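Avidin-related protein 2 (Gallus gallus, PDB 1WBI) binds biotin in a beta-barrel pocket, as members of the avidin family do, and probably works as a tetramer. Local coordinates at the interface of chains A and B. Numbering follows the deposited sequence. Chains: chain A/B, Avidin-related protein 2.

Contact 1: the interface of chains A and B. Residues chain A 101-102, 104, 106-107, 110; chain B 83, 85, 95.
B:Gln83, on strand 77-86, lies against A:Arg101 and the loop that follows it in the other chain, and its side chain meets A:Arg101 with both its base and its tip. B:Gln83 CB sits over one face of the A:Arg101 guanidinium, toward the rim, 3.5 Å from A:Arg101 CZ. CG stands anti to the backbone N (chi1 -170°) and lies over the rim of one face of the B:Phe85 ring, two residues on in its own strand. From there the chain runs extended, and its amide plane ends nearly perpendicular to the guanidinium. At the tip, B:Gln83 OE1 takes two donors: A:Arg101 NH2, at 2.9 Å and tilted from the amide plane, and the backbone N of A:Val104, which comes almost straight (174° at the hydrogen) onto a lone pair. B:Gln83 NE2 returns a bond to A:Val104 O at 2.9 Å, so the amide pairs with both polar backbone atoms of one residue, which should hold it against flipping.

A:Arg101 is positioned from its own chain. NE bonds to A:Leu102 O, while NH1 and NH2 converge end-on on A:Asp110 OD1, from one face of the carboxylate, with a salt bridge of 2.8 Å from A:Arg101 NH1. An alanine in place of A:Arg101 would probably leave the A:Asp110 carboxylate without its charged mate, strip B:Gln83 OE1 of one donor and open a gap beside B:Gln83 CB.

On the B:Phe85 ring face opposite B:Gln83, A:Ile107 CA makes a CH-pi contact 3.9 Å from the centroid; A:Val104 CG2 meets the ring edge. B:Lys95 packs its CB and CE along the A:Asp110 carboxylate; B:Lys95 NZ is 4.6 Å from A:Asp110 OD2, not in contact but perhaps near enough for a weak electrostatic attraction. The patch docks 3-10 helix 107-112 and the segment leading to it from one avidin-family subunit onto the partner's barrel wall, and probably helps hold the tetramer together.

Contact 2: the interface of chains A and B. Residues chain A 62, 64, 83, 85; chain B 101-106.
A:Gln83 and B:Arg101 cross at about a right angle where two avidin-family beta-barrels meet, the amide plane standing 87° from the guanidinium. A:Gln83 CB lies over the rim of one guanidinium face, 3.6 Å from B:Arg101 CZ, and A:Gln83 OE1 accepts from B:Arg101 NH2 at 2.9 Å. B:Arg101 bends at chi2 (71°) after its CG, which rests 3.7 Å from A:Thr64 CG2. That methyl also faces CA of B:Ala103.

The amide tip of A:Gln83 lies alongside the B:Val104 backbone. OE1 receives the B:Val104 N-H nearly straight, although the donor is tilted from the amide plane, and NE2 gives to B:Val104 O on a lone pair. A:Gln83 NE2 also donates to A:Gln62 O of its own chain at 2.8 Å, a second-shell bond that helps set the amide's rotation.

The ring of A:Phe85 and the guanidinium are turned 61° apart, with A:Phe85 CZ 3.5 Å from B:Arg101 NH2. B:Val104 CG2 comes to the ring edge in plane, as does A:Gln62 OE1. The A:Gln62 chain reaches out extended, and its NE2 makes a weak bond to B:Asp105 O. Two waters join the same side chain to the partner: water 1 links OE1 to the B:Asp106 carboxylate oxygen OD1, and water 2 links NE2 to B:Val104 O.

Contact 1: the interface of chains A and B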
# COMPACT_ATOMS: atom_id res chain seq x y z
N ARG A 101 1.61 -10.14 -4.83
CA ARG A 101 0.48 -11.01 -4.61
C ARG A 101 0.88 -12.46 -4.39
O ARG A 101 1.54 -13.06 -5.24
CB ARG A 101 -0.49 -10.95 -5.80
CG ARG A 101 -1.66 -11.95 -5.70
CD ARG A 101 -2.65 -11.53 -4.69
NE ARG A 101 -3.58 -12.55 -4.32
CZ ARG A 101 -4.82 -12.36 -3.92
NH1 ARG A 101 -5.34 -11.14 -3.88
NH2 ARG A 101 -5.55 -13.39 -3.53
N LEU A 102 0.45 -13.01 -3.27
CA LEU A 102 0.60 -14.44 -2.99
C LEU A 102 -0.67 -15.17 -3.41
O LEU A 102 -1.78 -14.61 -3.40
CB LEU A 102 0.85 -14.69 -1.51
CG LEU A 102 2.14 -14.09 -0.95
CD1 LEU A 102 2.17 -14.19 0.56
CD2 LEU A 102 3.33 -14.79 -1.56
N VAL A 104 -3.57 -17.75 -2.70
CA VAL A 104 -4.27 -18.44 -1.62
C VAL A 104 -5.31 -19.35 -2.22
O VAL A 104 -5.72 -19.13 -3.32
CB VAL A 104 -4.91 -17.47 -0.61
CG1 VAL A 104 -3.80 -16.65 0.06
CG2 VAL A 104 -5.90 -16.56 -1.27
N ASP A 106 -8.51 -20.12 -1.20
CA ASP A 106 -9.92 -19.79 -0.98
C ASP A 106 -10.05 -18.27 -0.95
O ASP A 106 -9.21 -17.56 -0.38
CB ASP A 106 -10.38 -20.45 0.33
CG ASP A 106 -11.78 -20.03 0.79
OD1 ASP A 106 -12.66 -19.53 0.03
OD2 ASP A 106 -12.00 -20.22 2.00
N ILE A 107 -11.08 -17.79 -1.63
CA ILE A 107 -11.38 -16.38 -1.69
C ILE A 107 -11.49 -15.77 -0.30
O ILE A 107 -11.19 -14.59 -0.11
CB ILE A 107 -12.65 -16.13 -2.55
CG1 ILE A 107 -12.79 -14.66 -2.93
CG2 ILE A 107 -13.93 -16.63 -1.86
CD1 ILE A 107 -13.69 -14.42 -4.12
N ASP A 110 -8.42 -13.99 0.97
CA ASP A 110 -7.84 -12.93 0.11
C ASP A 110 -7.15 -11.82 0.92
O ASP A 110 -6.15 -11.26 0.47
CB ASP A 110 -8.95 -12.31 -0.73
CG ASP A 110 -8.44 -11.38 -1.78
OD1 ASP A 110 -7.83 -11.86 -2.72
OD2 ASP A 110 -8.60 -10.14 -1.65
N GLN B 83 -5.65 -12.00 -7.83
CA GLN B 83 -5.92 -13.42 -8.08
C GLN B 83 -7.34 -13.57 -8.62
O GLN B 83 -8.26 -12.86 -8.20
CB GLN B 83 -5.73 -14.21 -6.78
CG GLN B 83 -5.76 -15.74 -6.97
CD GLN B 83 -5.33 -16.49 -5.74
OE1 GLN B 83 -4.99 -15.92 -4.71
NE2 GLN B 83 -5.35 -17.84 -5.84
N PHE B 85 -10.42 -16.00 -8.79
CA PHE B 85 -11.08 -17.09 -8.06
C PHE B 85 -12.33 -17.54 -8.81
O PHE B 85 -13.02 -16.73 -9.45
CB PHE B 85 -11.54 -16.61 -6.70
CG PHE B 85 -10.39 -16.27 -5.77
CD1 PHE B 85 -9.73 -17.26 -5.09
CD2 PHE B 85 -9.97 -14.95 -5.60
CE1 PHE B 85 -8.68 -16.99 -4.26
CE2 PHE B 85 -8.90 -14.66 -4.76
CZ PHE B 85 -8.28 -15.69 -4.07
N LYS B 95 -9.90 -10.47 -7.57
CA LYS B 95 -9.64 -9.67 -6.38
C LYS B 95 -8.31 -9.00 -6.59
O LYS B 95 -7.30 -9.70 -6.69
CB LYS B 95 -9.59 -10.53 -5.12
CG LYS B 95 -10.83 -11.36 -4.82
CD LYS B 95 -12.00 -10.55 -4.36
CE LYS B 95 -11.78 -9.92 -2.98
NZ LYS B 95 -13.03 -9.24 -2.46

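Contact 2: the interface of chains A and B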
# COMPACT_ATOMS: atom_id res chain seq x y z
N GLN A 62 10.89 13.21 -16.93
CA GLN A 62 10.95 12.34 -15.73
C GLN A 62 9.69 11.48 -15.71
O GLN A 62 8.75 11.77 -14.98
CB GLN A 62 11.12 13.17 -14.45
CG GLN A 62 12.42 13.96 -14.45
CD GLN A 62 12.73 14.70 -13.15
OE1 GLN A 62 13.77 14.48 -12.55
NE2 GLN A 62 11.80 15.57 -12.71
N THR A 64 6.68 8.54 -15.57
CA THR A 64 6.16 7.44 -14.79
C THR A 64 6.13 6.17 -15.63
O THR A 64 6.14 6.21 -16.89
CB THR A 64 4.76 7.72 -14.15
OG1 THR A 64 3.74 7.73 -15.18
CG2 THR A 64 4.75 9.02 -13.42
N GLN A 83 8.42 6.52 -10.81
CA GLN A 83 8.88 7.60 -11.66
C GLN A 83 10.39 7.56 -11.75
O GLN A 83 11.08 7.29 -10.77
CB GLN A 83 8.35 8.95 -11.12
CG GLN A 83 8.57 10.15 -12.07
CD GLN A 83 7.89 11.42 -11.58
OE1 GLN A 83 7.22 11.44 -10.55
NE2 GLN A 83 8.11 12.52 -12.31
N PHE A 85 13.59 9.76 -12.21
CA PHE A 85 14.12 11.10 -12.02
C PHE A 85 15.53 11.22 -12.56
O PHE A 85 16.27 10.24 -12.56
CB PHE A 85 14.07 11.45 -10.56
CG PHE A 85 12.67 11.52 -10.00
CD1 PHE A 85 11.88 12.66 -10.17
CD2 PHE A 85 12.15 10.46 -9.29
CE1 PHE A 85 10.61 12.72 -9.63
CE2 PHE A 85 10.91 10.51 -8.73
CZ PHE A 85 10.10 11.63 -8.91
N ARG B 101 0.51 5.83 -9.60
CA ARG B 101 1.63 6.77 -9.53
C ARG B 101 1.25 8.07 -10.23
O ARG B 101 0.88 8.07 -11.41
CB ARG B 101 2.88 6.19 -10.20
CG ARG B 101 4.03 7.17 -10.28
CD ARG B 101 4.62 7.43 -8.94
NE ARG B 101 5.51 8.59 -8.93
CZ ARG B 101 6.47 8.78 -8.06
NH1 ARG B 101 6.88 7.81 -7.25
NH2 ARG B 101 7.19 9.89 -8.12
N LEU B 102 1.39 9.17 -9.51
CA LEU B 102 1.30 10.51 -10.08
C LEU B 102 2.68 11.04 -10.41
O LEU B 102 3.67 10.66 -9.78
CB LEU B 102 0.64 11.47 -9.08
CG LEU B 102 -0.74 11.07 -8.57
CD1 LEU B 102 -1.23 12.10 -7.56
CD2 LEU B 102 -1.69 10.95 -9.74
N ALA B 103 2.76 11.88 -11.43
CA ALA B 103 3.99 12.54 -11.79
C ALA B 103 4.24 13.74 -10.90
O ALA B 103 3.33 14.60 -10.72
CB ALA B 103 3.92 13.00 -13.20
N VAL B 104 5.42 13.83 -10.31
CA VAL B 104 5.81 15.02 -9.59
C VAL B 104 7.00 15.67 -10.27
O VAL B 104 7.68 15.07 -11.10
CB VAL B 104 6.05 14.78 -8.05
CG1 VAL B 104 4.76 14.28 -7.38
CG2 VAL B 104 7.15 13.73 -7.87
N ASP B 105 7.26 16.90 -9.86
CA ASP B 105 8.25 17.73 -10.51
C ASP B 105 9.69 17.37 -10.14
O ASP B 105 10.62 17.58 -10.91
CB ASP B 105 7.98 19.18 -10.10
CG ASP B 105 6.70 19.75 -10.74
OD1 ASP B 105 6.33 19.30 -11.86
OD2 ASP B 105 6.10 20.67 -10.14
N ASP B 106 9.90 16.92 -8.92
CA ASP B 106 11.25 16.61 -8.48
C ASP B 106 11.29 15.43 -7.56
O ASP B 106 10.27 15.16 -6.87
CB ASP B 106 11.83 17.83 -7.78
CG ASP B 106 13.29 17.67 -7.47
OD1 ASP B 106 14.12 17.62 -8.45
OD2 ASP B 106 13.59 17.56 -6.25
O HOH W 1 14.42 15.23 -9.90
O HOH W 2 8.90 15.97 -13.62

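Contact 1 and contact 2 lie about 31 Å apart, measured between the centres of their C-alpha atoms, in one two-fold symmetric interface. They are built on the same elements with the chains exchanged: strand 77-86 brings residues 83 and 85, while the end of strand 92-101 and the segment after it bring 101, 102, 104 and 106. Contact 1 continues onto 3-10 helix 107-112 and residue 95; contact 2 adds 62 and 64 of one chain and 103 and 105 of the other. Each subunit therefore gives at one contact the elements that it receives at the other, which probably helps to hold the pair at two separated places within the tetramer.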